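Local coordinates for putative branched chain amino acid ABC transporter, periplasmic amino acid-binding protein (Brucella ovis, PDB 4XFK) that probably binds leucine, isoleucine, valine, threonine or alanine in the periplasm and delivers it to an amino-acid ABC transporter, at residues E121-K126 with H131-P136; R32-Y37 with Y294-A299; G92-D97 with V110-L115. The protein carries 1 engineered substitution. All coordinates share one frame; numbering follows the deposited sequence.

Contact 1: E121-K126 with H131-P136; sequences ELTGSK and HFRFSP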
ATOM      1  N   GLU A 121       1.496  -9.568   9.175  1.00  8.49           N
ATOM      2  CA  GLU A 121       0.606 -10.029  10.237  1.00  9.38           C
ATOM      3  C   GLU A 121      -0.860  -9.661  10.019  1.00  8.67           C
ATOM      4  O   GLU A 121      -1.756 -10.357  10.511  1.00  9.24           O
ATOM      5  CB  GLU A 121       1.071  -9.512  11.604  1.00 11.52           C
ATOM      6  CG  GLU A 121       0.989  -7.995  11.768  1.00 15.55           C
ATOM      7  CD  GLU A 121       1.343  -7.532  13.170  1.00 19.57           C
ATOM      8  OE1 GLU A 121       1.660  -8.389  14.019  1.00 21.83           O
ATOM      9  OE2 GLU A 121       1.286  -6.309  13.432  1.00 20.89           O
ATOM     10  N   LEU A 122      -1.117  -8.578   9.287  1.00  8.15           N
ATOM     11  CA  LEU A 122      -2.487  -8.100   9.124  1.00  8.39           C
ATOM     12  C   LEU A 122      -3.386  -9.105   8.390  1.00  8.25           C
ATOM     13  O   LEU A 122      -4.600  -9.114   8.588  1.00  9.29           O
ATOM     14  CB  LEU A 122      -2.499  -6.712   8.481  1.00  8.66           C
ATOM     15  CG  LEU A 122      -1.718  -5.695   9.327  1.00 10.45           C
ATOM     16  CD1 LEU A 122      -1.439  -4.445   8.540  1.00 11.30           C
ATOM     17  CD2 LEU A 122      -2.468  -5.363  10.617  1.00 12.56           C
ATOM     18  N   THR A 123      -2.787  -9.975   7.575  1.00  7.38           N
ATOM     19  CA  THR A 123      -3.536 -11.069   6.964  1.00  8.46           C
ATOM     20  C   THR A 123      -2.980 -12.424   7.413  1.00  9.09           C
ATOM     21  O   THR A 123      -3.275 -13.459   6.803  1.00 10.62           O
ATOM     22  CB  THR A 123      -3.521 -10.998   5.428  1.00  8.36           C
ATOM     23  OG1 THR A 123      -2.171 -10.888   4.962  1.00  7.98           O
ATOM     24  CG2 THR A 123      -4.327  -9.800   4.936  1.00  8.53           C
ATOM     25  N   GLY A 124      -2.181 -12.408   8.476  1.00  8.90           N
ATOM     26  CA  GLY A 124      -1.615 -13.617   9.052  1.00  9.48           C
ATOM     27  C   GLY A 124      -2.091 -13.776  10.481  1.00 11.11           C
ATOM     28  O   GLY A 124      -3.277 -14.013  10.718  1.00 11.68           O
ATOM     29  N   SER A 125      -1.182 -13.618  11.440  1.00 11.79           N
ATOM     30  CA  SER A 125      -1.511 -13.836  12.849  1.00 13.08           C
ATOM     31  C   SER A 125      -2.599 -12.906  13.395  1.00 12.50           C
ATOM     32  O   SER A 125      -3.273 -13.254  14.372  1.00 15.18           O
ATOM     33  CB  SER A 125      -0.256 -13.737  13.719  1.00 15.85           C
ATOM     34  OG  SER A 125       0.262 -12.420  13.701  1.00 18.80           O
ATOM     35  N   LYS A 126      -2.780 -11.743  12.768  1.00 11.14           N
ATOM     36  CA  LYS A 126      -3.805 -10.791  13.203  0.53 10.89           C
ATOM     37  C   LYS A 126      -5.015 -10.745  12.274  1.00 10.79           C
ATOM     38  O   LYS A 126      -5.862  -9.868  12.400  1.00 12.65           O
ATOM     39  CB  LYS A 126      -3.223  -9.382  13.355  0.53 11.07           C
ATOM     40  CG  LYS A 126      -2.352  -9.198  14.583  0.53 14.03           C
ATOM     41  CD  LYS A 126      -2.038  -7.724  14.809  0.53 15.80           C
ATOM     42  CE  LYS A 126      -1.325  -7.512  16.134  0.53 17.17           C
ATOM     43  NZ  LYS A 126      -0.078  -8.318  16.210  0.53 17.34           N
ATOM     44  N   HIS A 131     -11.439  -7.175   9.078  1.00  7.71           N
ATOM     45  CA  HIS A 131     -10.338  -6.499   8.404  1.00  6.61           C
ATOM     46  C   HIS A 131     -10.246  -6.995   6.961  1.00  6.58           C
ATOM     47  O   HIS A 131     -10.358  -8.205   6.692  1.00  7.62           O
ATOM     48  CB  HIS A 131      -9.006  -6.751   9.127  1.00  6.94           C
ATOM     49  CG  HIS A 131      -7.787  -6.461   8.288  1.00  7.29           C
ATOM     50  ND1 HIS A 131      -7.161  -7.432   7.538  1.00  7.57           N
ATOM     51  CD2 HIS A 131      -7.082  -5.321   8.080  1.00  6.69           C
ATOM     52  CE1 HIS A 131      -6.134  -6.903   6.893  1.00  8.35           C
ATOM     53  NE2 HIS A 131      -6.060  -5.622   7.208  1.00  7.76           N
ATOM     54  N   PHE A 132     -10.029  -6.053   6.044  1.00  6.62           N
ATOM     55  CA  PHE A 132      -9.760  -6.372   4.648  1.00  7.02           C
ATOM     56  C   PHE A 132      -8.566  -5.559   4.199  1.00  6.97           C
ATOM     57  O   PHE A 132      -8.538  -4.339   4.417  1.00  7.44           O
ATOM     58  CB  PHE A 132     -10.953  -6.000   3.764  1.00  7.80           C
ATOM     59  CG  PHE A 132     -12.148  -6.885   3.941  1.00  7.56           C
ATOM     60  CD1 PHE A 132     -13.042  -6.669   4.974  1.00  7.81           C
ATOM     61  CD2 PHE A 132     -12.378  -7.940   3.065  1.00  7.94           C
ATOM     62  CE1 PHE A 132     -14.151  -7.484   5.129  1.00  8.36           C
ATOM     63  CE2 PHE A 132     -13.487  -8.747   3.207  1.00  8.00           C
ATOM     64  CZ  PHE A 132     -14.376  -8.525   4.241  1.00  8.05           C
ATOM     65  N   ARG A 133      -7.604  -6.212   3.552  1.00  5.74           N
ATOM     66  CA  ARG A 133      -6.453  -5.505   2.990  1.00  6.36           C
ATOM     67  C   ARG A 133      -6.559  -5.412   1.472  1.00  5.82           C
ATOM     68  O   ARG A 133      -6.707  -6.428   0.780  1.00  6.84           O
ATOM     69  CB  ARG A 133      -5.120  -6.154   3.387  1.00  7.21           C
ATOM     70  CG  ARG A 133      -3.958  -5.596   2.575  1.00  7.79           C
ATOM     71  CD  ARG A 133      -2.624  -5.617   3.288  1.00  6.94           C
ATOM     72  NE  ARG A 133      -2.185  -6.957   3.658  1.00  6.87           N
ATOM     73  CZ  ARG A 133      -1.273  -7.169   4.593  1.00  5.88           C
ATOM     74  NH1 ARG A 133      -0.900  -8.406   4.899  1.00  6.44           N
ATOM     75  NH2 ARG A 133      -0.751  -6.130   5.230  1.00  6.24           N
ATOM     76  N   PHE A 134      -6.481  -4.185   0.966  1.00  7.02           N
ATOM     77  CA  PHE A 134      -6.660  -3.913  -0.462  1.00  6.86           C
ATOM     78  C   PHE A 134      -5.360  -3.633  -1.207  1.00  6.68           C
ATOM     79  O   PHE A 134      -5.344  -3.492  -2.437  1.00  8.16           O
ATOM     80  CB  PHE A 134      -7.655  -2.764  -0.651  1.00  7.98           C
ATOM     81  CG  PHE A 134      -9.032  -3.099  -0.158  1.00  7.18           C
ATOM     82  CD1 PHE A 134      -9.953  -3.715  -0.990  1.00  8.13           C
ATOM     83  CD2 PHE A 134      -9.388  -2.836   1.154  1.00  7.95           C
ATOM     84  CE1 PHE A 134     -11.228  -4.017  -0.534  1.00  8.21           C
ATOM     85  CE2 PHE A 134     -10.650  -3.154   1.625  1.00  8.18           C
ATOM     86  CZ  PHE A 134     -11.571  -3.744   0.775  1.00  8.20           C
ATOM     87  N   SER A 135      -4.270  -3.589  -0.453  1.00  6.62           N
ATOM     88  CA  SER A 135      -2.963  -3.228  -0.976  1.00  6.58           C
ATOM     89  C   SER A 135      -2.054  -4.454  -1.058  1.00  5.40           C
ATOM     90  O   SER A 135      -2.420  -5.546  -0.610  1.00  6.06           O
ATOM     91  CB  SER A 135      -2.331  -2.207  -0.033  1.00  7.77           C
ATOM     92  OG  SER A 135      -2.068  -2.814   1.220  1.00  7.79           O
ATOM     93  N   PRO A 136      -0.846  -4.282  -1.623  1.00  6.31           N
ATOM     94  CA  PRO A 136       0.145  -5.353  -1.455  1.00  7.09           C
ATOM     95  C   PRO A 136       0.530  -5.555   0.009  1.00  6.48           C
ATOM     96  O   PRO A 136       0.098  -4.832   0.919  1.00  7.31           O
ATOM     97  CB  PRO A 136       1.357  -4.848  -2.251  1.00  8.26           C
ATOM     98  CG  PRO A 136       0.762  -3.889  -3.254  1.00  7.15           C
ATOM     99  CD  PRO A 136      -0.359  -3.214  -2.513  1.00  7.19           C
TER
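Arg133 lies across Leu122 and Thr123 and meets them at CB and again along the guanidinium. Its CB comes 4.0 Å from Thr123 CG2. CG stands anti to the backbone N (chi1 168°), and a bend at chi3 (61°) turns the head toward Thr123. Arg133 NE again passes the methyl, 3.8 Å from Thr123 CG2, while its own hydrogen goes to Gln349 OE1. Arg133 NH1 then donates to Thr123 OG1 over 2.8 Å; the bond is bent, and the hydroxyl sits at the edge of the guanidinium, somewhat tilted from its plane. Over one face of the group comes Leu122 CB, 3.7 Å from Arg133 NH2, with Leu122 CD1 almost as near. Arg133 NH2 also bonds to the carbonyls of Ala117 and Ala119, so the buried head is held at several corners and its rotation is fixed.

Residues 131-133 are the last strand of the five-stranded parallel sheet in one lobe of this periplasmic binding protein, next to 111-114, and 121-126 belong to the connection between these two strands. Arg133 also bonds to the backbone of His348 and Ala350. Two residues earlier on the strand, His131 also points at the loop. Its CE1 lies 3.2 Å from Leu122 O, which approaches the imidazole obliquely and makes no hydrogen bond with ND1. Thr123 CG2 touches the ring edge in plane, 3.9 Å from His131 CE1. The remaining nitrogen, NE2, is bonded to Asn114 ND2. Within the loop, Glu121 O accepts from Gly124 N and Lys126 N, which reach it from opposite faces of its plane.

Contact 2: R32-Y37 with Y294-A299; sequences RAAVLY and YVEPAA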
ATOM      1  N   ARG A  32      -5.558  10.619   1.828  1.00  5.44           N
ATOM      2  CA  ARG A  32      -6.707  11.509   1.783  1.00  6.31           C
ATOM      3  C   ARG A  32      -7.129  11.800   0.349  1.00  5.91           C
ATOM      4  O   ARG A  32      -8.304  11.717   0.024  1.00  6.23           O
ATOM      5  CB  ARG A  32      -6.411  12.811   2.511  1.00  6.13           C
ATOM      6  CG  ARG A  32      -7.597  13.760   2.535  1.00  6.65           C
ATOM      7  CD  ARG A  32      -7.242  15.035   3.258  1.00  9.19           C
ATOM      8  NE  ARG A  32      -8.335  16.002   3.255  1.00 11.21           N
ATOM      9  CZ  ARG A  32      -8.509  16.901   2.289  1.00 15.23           C
ATOM     10  NH1 ARG A  32      -7.668  16.931   1.262  1.00 15.88           N
ATOM     11  NH2 ARG A  32      -9.505  17.764   2.347  1.00 19.18           N
ATOM     12  N   ALA A  33      -6.173  12.132  -0.511  1.00  6.07           N
ATOM     13  CA  ALA A  33      -6.492  12.430  -1.909  1.00  6.86           C
ATOM     14  C   ALA A  33      -7.192  11.243  -2.579  1.00  7.42           C
ATOM     15  O   ALA A  33      -8.192  11.415  -3.276  1.00  7.00           O
ATOM     16  CB  ALA A  33      -5.233  12.828  -2.680  1.00  7.99           C
ATOM     17  N   ALA A  34      -6.674  10.033  -2.353  1.00  6.67           N
ATOM     18  CA  ALA A  34      -7.209   8.840  -3.011  1.00  7.17           C
ATOM     19  C   ALA A  34      -8.592   8.470  -2.467  1.00  6.81           C
ATOM     20  O   ALA A  34      -9.498   8.097  -3.223  1.00  6.94           O
ATOM     21  CB  ALA A  34      -6.250   7.675  -2.852  1.00  7.63           C
ATOM     22  N   VAL A  35      -8.756   8.581  -1.152  1.00  6.28           N
ATOM     23  CA  VAL A  35     -10.036   8.299  -0.518  1.00  6.75           C
ATOM     24  C   VAL A  35     -11.102   9.312  -0.955  1.00  7.69           C
ATOM     25  O   VAL A  35     -12.223   8.932  -1.314  1.00  7.57           O
ATOM     26  CB  VAL A  35      -9.880   8.246   1.017  1.00  7.40           C
ATOM     27  CG1 VAL A  35     -11.237   8.159   1.716  1.00  8.04           C
ATOM     28  CG2 VAL A  35      -9.006   7.058   1.407  1.00  7.84           C
ATOM     29  N   LEU A  36     -10.758  10.594  -0.955  1.00  7.16           N
ATOM     30  CA  LEU A  36     -11.719  11.602  -1.404  1.00  7.26           C
ATOM     31  C   LEU A  36     -12.022  11.416  -2.886  1.00  7.72           C
ATOM     32  O   LEU A  36     -13.150  11.613  -3.320  1.00  8.68           O
ATOM     33  CB  LEU A  36     -11.203  13.015  -1.130  1.00  9.05           C
ATOM     34  CG  LEU A  36     -11.139  13.364   0.357  1.00 11.72           C
ATOM     35  CD1 LEU A  36     -10.705  14.809   0.557  1.00 13.13           C
ATOM     36  CD2 LEU A  36     -12.467  13.107   1.038  1.00 15.83           C
ATOM     37  N   TYR A  37     -11.020  11.025  -3.669  1.00  7.41           N
ATOM     38  CA  TYR A  37     -11.263  10.766  -5.090  1.00  8.32           C
ATOM     39  C   TYR A  37     -12.302   9.656  -5.285  1.00  7.39           C
ATOM     40  O   TYR A  37     -13.301   9.848  -5.981  1.00  8.14           O
ATOM     41  CB  TYR A  37      -9.957  10.416  -5.818  1.00  8.38           C
ATOM     42  CG  TYR A  37     -10.143   9.975  -7.255  1.00  8.37           C
ATOM     43  CD1 TYR A  37     -10.121  10.898  -8.297  1.00  9.24           C
ATOM     44  CD2 TYR A  37     -10.306   8.631  -7.573  1.00  7.99           C
ATOM     45  CE1 TYR A  37     -10.280  10.489  -9.613  1.00  9.27           C
ATOM     46  CE2 TYR A  37     -10.464   8.215  -8.883  1.00  8.97           C
ATOM     47  CZ  TYR A  37     -10.455   9.146  -9.901  1.00  9.76           C
ATOM     48  OH  TYR A  37     -10.609   8.719 -11.203  1.00 11.87           O
ATOM     49  N   TYR A 294       2.519   5.660  -5.960  1.00  7.28           N
ATOM     50  CA  TYR A 294       2.854   5.325  -4.585  1.00  6.99           C
ATOM     51  C   TYR A 294       1.599   4.722  -3.911  1.00  6.44           C
ATOM     52  O   TYR A 294       1.041   3.760  -4.449  1.00  7.37           O
ATOM     53  CB  TYR A 294       3.444   6.583  -3.926  1.00  7.11           C
ATOM     54  CG  TYR A 294       3.830   6.529  -2.453  1.00  6.82           C
ATOM     55  CD1 TYR A 294       4.473   5.428  -1.895  1.00  6.52           C
ATOM     56  CD2 TYR A 294       3.548   7.613  -1.623  1.00  7.01           C
ATOM     57  CE1 TYR A 294       4.818   5.418  -0.544  1.00  6.63           C
ATOM     58  CE2 TYR A 294       3.884   7.614  -0.286  1.00  6.86           C
ATOM     59  CZ  TYR A 294       4.511   6.508   0.245  1.00  6.97           C
ATOM     60  OH  TYR A 294       4.854   6.477   1.578  1.00  7.16           O
ATOM     61  N   VAL A 295       1.126   5.275  -2.794  1.00  6.10           N
ATOM     62  CA  VAL A 295       0.017   4.674  -2.040  1.00  6.39           C
ATOM     63  C   VAL A 295      -1.356   4.829  -2.705  1.00  5.85           C
ATOM     64  O   VAL A 295      -2.329   4.173  -2.307  1.00  6.11           O
ATOM     65  CB  VAL A 295      -0.058   5.242  -0.603  1.00  7.07           C
ATOM     66  CG1 VAL A 295       1.224   4.877   0.166  1.00  7.13           C
ATOM     67  CG2 VAL A 295      -0.267   6.752  -0.629  1.00  7.84           C
ATOM     68  N   GLU A 296      -1.453   5.701  -3.707  1.00  6.53           N
ATOM     69  CA  GLU A 296      -2.765   6.084  -4.230  1.00  7.09           C
ATOM     70  C   GLU A 296      -3.512   4.995  -5.013  1.00  6.99           C
ATOM     71  O   GLU A 296      -4.698   4.796  -4.768  1.00  7.13           O
ATOM     72  CB  GLU A 296      -2.681   7.399  -5.014  1.00  6.64           C
ATOM     73  CG  GLU A 296      -2.170   8.540  -4.153  1.00  7.27           C
ATOM     74  CD  GLU A 296      -1.959   9.816  -4.940  1.00  8.32           C
ATOM     75  OE1 GLU A 296      -1.134   9.816  -5.885  1.00  9.48           O
ATOM     76  OE2 GLU A 296      -2.620  10.826  -4.612  1.00  8.71           O
ATOM     77  N   PRO A 297      -2.840   4.298  -5.951  1.00  7.63           N
ATOM     78  CA  PRO A 297      -3.580   3.279  -6.711  1.00  8.81           C
ATOM     79  C   PRO A 297      -4.246   2.186  -5.854  1.00  8.17           C
ATOM     80  O   PRO A 297      -5.419   1.884  -6.108  1.00  8.17           O
ATOM     81  CB  PRO A 297      -2.507   2.716  -7.650  1.00 10.03           C
ATOM     82  CG  PRO A 297      -1.596   3.904  -7.878  1.00  9.17           C
ATOM     83  CD  PRO A 297      -1.485   4.502  -6.502  1.00  8.53           C
ATOM     84  N   ALA A 298      -3.560   1.623  -4.861  1.00  7.92           N
ATOM     85  CA  ALA A 298      -4.195   0.594  -4.025  1.00  8.25           C
ATOM     86  C   ALA A 298      -5.420   1.155  -3.306  1.00  7.93           C
ATOM     87  O   ALA A 298      -6.447   0.478  -3.179  1.00  7.75           O
ATOM     88  CB  ALA A 298      -3.222   0.016  -3.016  1.00  8.81           C
ATOM     89  N   ALA A 299      -5.326   2.398  -2.844  1.00  6.64           N
ATOM     90  CA  ALA A 299      -6.443   3.005  -2.132  1.00  6.38           C
ATOM     91  C   ALA A 299      -7.634   3.195  -3.064  1.00  6.10           C
ATOM     92  O   ALA A 299      -8.770   2.853  -2.712  1.00  6.93           O
ATOM     93  CB  ALA A 299      -6.032   4.311  -1.492  1.00  6.43           C
TER
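Two helices of the periplasmic binding protein fold meet here, the early helix 26-44 and helix 296-312, and small residues let their backbones come close. The CA atoms of Ala34 and Glu296 are 5.4 Å apart. Ala34 carries most of the contact: its methyl points toward the other helix and packs against two residues about one turn apart. Ala34 CB meets Ala299 CB at 3.6 Å, methyl against methyl, and also lies 3.8 Å from Glu296 O and 4.2 Å from Glu296 CB. No hydrogen bond crosses the interface.

Glu296 adds its side chain alongside. With CG anti to the carbonyl carbon (chi1 -59°) and the chain extended beyond it, the carboxylate comes level with the preceding residue of the other helix, where OE2 touches Ala33 CB at 3.8 Å. The carboxylate finds its polar partners outside the two segments. OE2 is hydrogen-bonded to His290 NE2 and to Tyr284 OH, and OE1 to the amide of Ser293, three residues earlier. Three bonds hold this buried carboxylate in place and would be expected to favour its ionised form.

Helix 274-288 closes over the same patch, with Tyr284 lying on both Ala33 and Ala34. Further along helix 296-312, Val300 also reaches Ala34, and Leu303 packs on Val35. Val35 also touches Leu115, which follows strand 111-114, so the helix pair borders the parallel sheet.

Contact 3: G92-D97 with V110-L115; sequences GQITED and VLYLNL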
ATOM      1  N   GLY A  92      -1.645  -2.186  13.134  1.00  8.51           N
ATOM      2  CA  GLY A  92      -1.636  -3.250  14.128  1.00 10.03           C
ATOM      3  C   GLY A  92      -2.531  -2.907  15.308  1.00 10.10           C
ATOM      4  O   GLY A  92      -3.249  -3.758  15.841  1.00 13.25           O
ATOM      5  N   GLN A  93      -2.500  -1.641  15.716  1.00  9.19           N
ATOM      6  CA  GLN A  93      -3.351  -1.168  16.798  1.00  9.06           C
ATOM      7  C   GLN A  93      -4.813  -1.093  16.358  1.00  8.87           C
ATOM      8  O   GLN A  93      -5.710  -1.569  17.068  1.00 10.49           O
ATOM      9  CB  GLN A  93      -2.879   0.206  17.269  1.00 10.24           C
ATOM     10  CG  GLN A  93      -3.575   0.684  18.518  1.00 11.35           C
ATOM     11  CD  GLN A  93      -3.247  -0.182  19.717  1.00 14.37           C
ATOM     12  OE1 GLN A  93      -2.095  -0.578  19.919  1.00 16.37           O
ATOM     13  NE2 GLN A  93      -4.256  -0.486  20.521  1.00 17.06           N
ATOM     14  N   ILE A  94      -5.064  -0.477  15.203  1.00  8.59           N
ATOM     15  CA  ILE A  94      -6.436  -0.324  14.717  1.00  7.63           C
ATOM     16  C   ILE A  94      -7.111  -1.679  14.561  1.00  7.26           C
ATOM     17  O   ILE A  94      -8.238  -1.881  15.022  1.00  8.38           O
ATOM     18  CB  ILE A  94      -6.498   0.449  13.375  1.00  8.10           C
ATOM     19  CG1 ILE A  94      -6.094   1.910  13.582  1.00  9.50           C
ATOM     20  CG2 ILE A  94      -7.907   0.380  12.767  1.00  9.85           C
ATOM     21  CD1 ILE A  94      -6.097   2.722  12.303  1.00 11.42           C
ATOM     22  N   THR A  95      -6.418  -2.618  13.928  1.00  7.64           N
ATOM     23  CA  THR A  95      -7.045  -3.896  13.656  1.00  6.76           C
ATOM     24  C   THR A  95      -7.429  -4.635  14.943  1.00  7.49           C
ATOM     25  O   THR A  95      -8.502  -5.242  15.014  1.00  8.43           O
ATOM     26  CB  THR A  95      -6.207  -4.773  12.701  1.00  8.32           C
ATOM     27  OG1 THR A  95      -7.097  -5.632  11.987  1.00  7.99           O
ATOM     28  CG2 THR A  95      -5.157  -5.619  13.433  1.00  9.25           C
ATOM     29  N   GLU A  96      -6.583  -4.539  15.966  1.00  8.68           N
ATOM     30  CA  GLU A  96      -6.854  -5.214  17.229  0.59  9.64           C
ATOM     31  C   GLU A  96      -7.979  -4.534  17.996  1.00 10.34           C
ATOM     32  O   GLU A  96      -8.853  -5.204  18.554  1.00 11.50           O
ATOM     33  CB  GLU A  96      -5.592  -5.311  18.090  0.59 11.67           C
ATOM     34  CG  GLU A  96      -4.651  -6.422  17.662  0.59 14.18           C
ATOM     35  CD  GLU A  96      -5.336  -7.777  17.630  0.59 20.41           C
ATOM     36  OE1 GLU A  96      -5.908  -8.186  18.665  0.59 23.34           O
ATOM     37  OE2 GLU A  96      -5.311  -8.428  16.565  0.59 22.88           O
ATOM     38  N   ASP A  97      -7.974  -3.205  18.008  1.00 10.19           N
ATOM     39  CA  ASP A  97      -9.045  -2.470  18.673  1.00 11.52           C
ATOM     40  C   ASP A  97     -10.401  -2.730  18.015  1.00  9.63           C
ATOM     41  O   ASP A  97     -11.413  -2.885  18.709  1.00 10.89           O
ATOM     42  CB  ASP A  97      -8.746  -0.972  18.715  1.00 14.09           C
ATOM     43  CG  ASP A  97      -7.607  -0.631  19.660  1.00 17.92           C
ATOM     44  OD1 ASP A  97      -7.220  -1.500  20.473  1.00 20.87           O
ATOM     45  OD2 ASP A  97      -7.091   0.500  19.585  1.00 20.25           O
ATOM     46  N   VAL A 110     -17.809  -3.156  13.374  1.00  9.42           N
ATOM     47  CA  VAL A 110     -17.160  -2.117  12.586  1.00  9.28           C
ATOM     48  C   VAL A 110     -16.164  -2.770  11.628  1.00  8.05           C
ATOM     49  O   VAL A 110     -15.475  -3.731  11.995  1.00  9.15           O
ATOM     50  CB  VAL A 110     -16.451  -1.110  13.530  1.00  9.41           C
ATOM     51  CG1 VAL A 110     -15.542  -0.150  12.768  1.00 10.32           C
ATOM     52  CG2 VAL A 110     -17.484  -0.346  14.361  1.00 11.85           C
ATOM     53  N   LEU A 111     -16.118  -2.272  10.395  1.00  8.18           N
ATOM     54  CA  LEU A 111     -15.171  -2.757   9.395  1.00  7.37           C
ATOM     55  C   LEU A 111     -13.906  -1.920   9.362  1.00  6.98           C
ATOM     56  O   LEU A 111     -13.964  -0.700   9.471  1.00  9.45           O
ATOM     57  CB  LEU A 111     -15.796  -2.708   8.003  1.00  9.45           C
ATOM     58  CG  LEU A 111     -16.742  -3.824   7.594  1.00 12.06           C
ATOM     59  CD1 LEU A 111     -17.605  -3.379   6.432  1.00 13.82           C
ATOM     60  CD2 LEU A 111     -15.926  -5.058   7.233  1.00 12.84           C
ATOM     61  N   TYR A 112     -12.766  -2.581   9.189  1.00  6.48           N
ATOM     62  CA  TYR A 112     -11.512  -1.878   8.954  1.00  6.36           C
ATOM     63  C   TYR A 112     -11.074  -2.170   7.512  1.00  6.29           C
ATOM     64  O   TYR A 112     -10.709  -3.303   7.173  1.00  7.37           O
ATOM     65  CB  TYR A 112     -10.455  -2.306   9.980  1.00  7.11           C
ATOM     66  CG  TYR A 112      -9.043  -1.814   9.728  1.00  6.70           C
ATOM     67  CD1 TYR A 112      -8.791  -0.603   9.075  1.00  6.32           C
ATOM     68  CD2 TYR A 112      -7.954  -2.570  10.158  1.00  6.37           C
ATOM     69  CE1 TYR A 112      -7.486  -0.180   8.845  1.00  7.01           C
ATOM     70  CE2 TYR A 112      -6.669  -2.155   9.933  1.00  7.76           C
ATOM     71  CZ  TYR A 112      -6.435  -0.969   9.280  1.00  8.38           C
ATOM     72  OH  TYR A 112      -5.135  -0.592   9.064  1.00 10.51           O
ATOM     73  N   LEU A 113     -11.166  -1.154   6.659  1.00  6.31           N
ATOM     74  CA  LEU A 113     -10.638  -1.244   5.302  1.00  6.48           C
ATOM     75  C   LEU A 113      -9.214  -0.724   5.308  1.00  6.79           C
ATOM     76  O   LEU A 113      -8.961   0.477   5.420  1.00  6.83           O
ATOM     77  CB  LEU A 113     -11.492  -0.440   4.328  1.00  6.98           C
ATOM     78  CG  LEU A 113     -12.994  -0.733   4.351  1.00  8.97           C
ATOM     79  CD1 LEU A 113     -13.671   0.098   3.276  1.00 11.88           C
ATOM     80  CD2 LEU A 113     -13.293  -2.211   4.162  1.00 10.42           C
ATOM     81  N   ASN A 114      -8.286  -1.661   5.215  1.00  6.03           N
ATOM     82  CA  ASN A 114      -6.871  -1.361   5.228  1.00  5.40           C
ATOM     83  C   ASN A 114      -6.429  -1.098   3.797  1.00  6.20           C
ATOM     84  O   ASN A 114      -6.359  -2.001   2.972  1.00  6.45           O
ATOM     85  CB  ASN A 114      -6.151  -2.551   5.862  1.00  6.51           C
ATOM     86  CG  ASN A 114      -4.654  -2.502   5.685  1.00  6.19           C
ATOM     87  OD1 ASN A 114      -4.103  -1.534   5.160  1.00  6.98           O
ATOM     88  ND2 ASN A 114      -3.979  -3.570   6.113  1.00  6.97           N
ATOM     89  N   LEU A 115      -6.165   0.167   3.492  1.00  6.05           N
ATOM     90  CA  LEU A 115      -5.854   0.542   2.125  1.00  6.52           C
ATOM     91  C   LEU A 115      -4.366   0.609   1.828  1.00  5.99           C
ATOM     92  O   LEU A 115      -3.983   1.026   0.729  1.00  7.18           O
ATOM     93  CB  LEU A 115      -6.502   1.890   1.771  1.00  8.05           C
ATOM     94  CG  LEU A 115      -8.038   1.945   1.791  1.00  8.86           C
ATOM     95  CD1 LEU A 115      -8.517   3.303   1.317  1.00  9.35           C
ATOM     96  CD2 LEU A 115      -8.654   0.851   0.933  1.00  9.24           C
TER
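Thr95 OG1, bonded to His128 NE2, also sits at the edge of the Tyr112 ring, in its plane and 3.7 Å from Tyr112 CD2. The threonine hydroxyl stands anti to the backbone N (chi1 -152°). This places OG1 at the ring edge; Thr95 CB lies close by, 3.8 Å from Tyr112 CE2. The neighbouring Ile94 takes a face instead. Its CG2 methyl stands 3.7 Å from the centroid of the Tyr112 ring and only 3° off the normal, a CH-pi contact almost exactly over the centre.

The pair joins helix 88-104 to strand 111-114 within a beta-alpha-beta unit whose first strand is 81-84. Tyr112 points from the strand to the helix that covers this side of the sheet, whereas Leu111 and Leu113 pack on helix 322-331. The opposite ring face carries Asn114 CB, offset toward the rim, two residues along the strand. At the far end of the ring, Tyr112 OH is hydrogen-bonded to Gln84 OE1, next door on strand 81-84; this bond and the cover on both faces limit the ring's rotation. His131 of the adjacent strand meets the ring with the planes at about 55°.

How the contacts relate
From the N terminus, helix 26-44 supplies the first half of contact 2, whose partner comes only after residue 293; this long loop encloses both other contacts. Inside it contact 3 closes first, across the turn from helix 88-104 to strand 111-114. Contact 1 follows in series, a short loop folded back on strand 131-133. Contacts 1 and 3, centred about 9 Å apart, share the parallel sheet: the neighbouring strands are joined by probable backbone hydrogen bonds at Asn114. Contact 2, its centre about 17 Å from that of contact 3, abuts both: Ala298 CB packs on Ser135 CB at 3.8 Å, and Leu115 touches Val35 and Ala299.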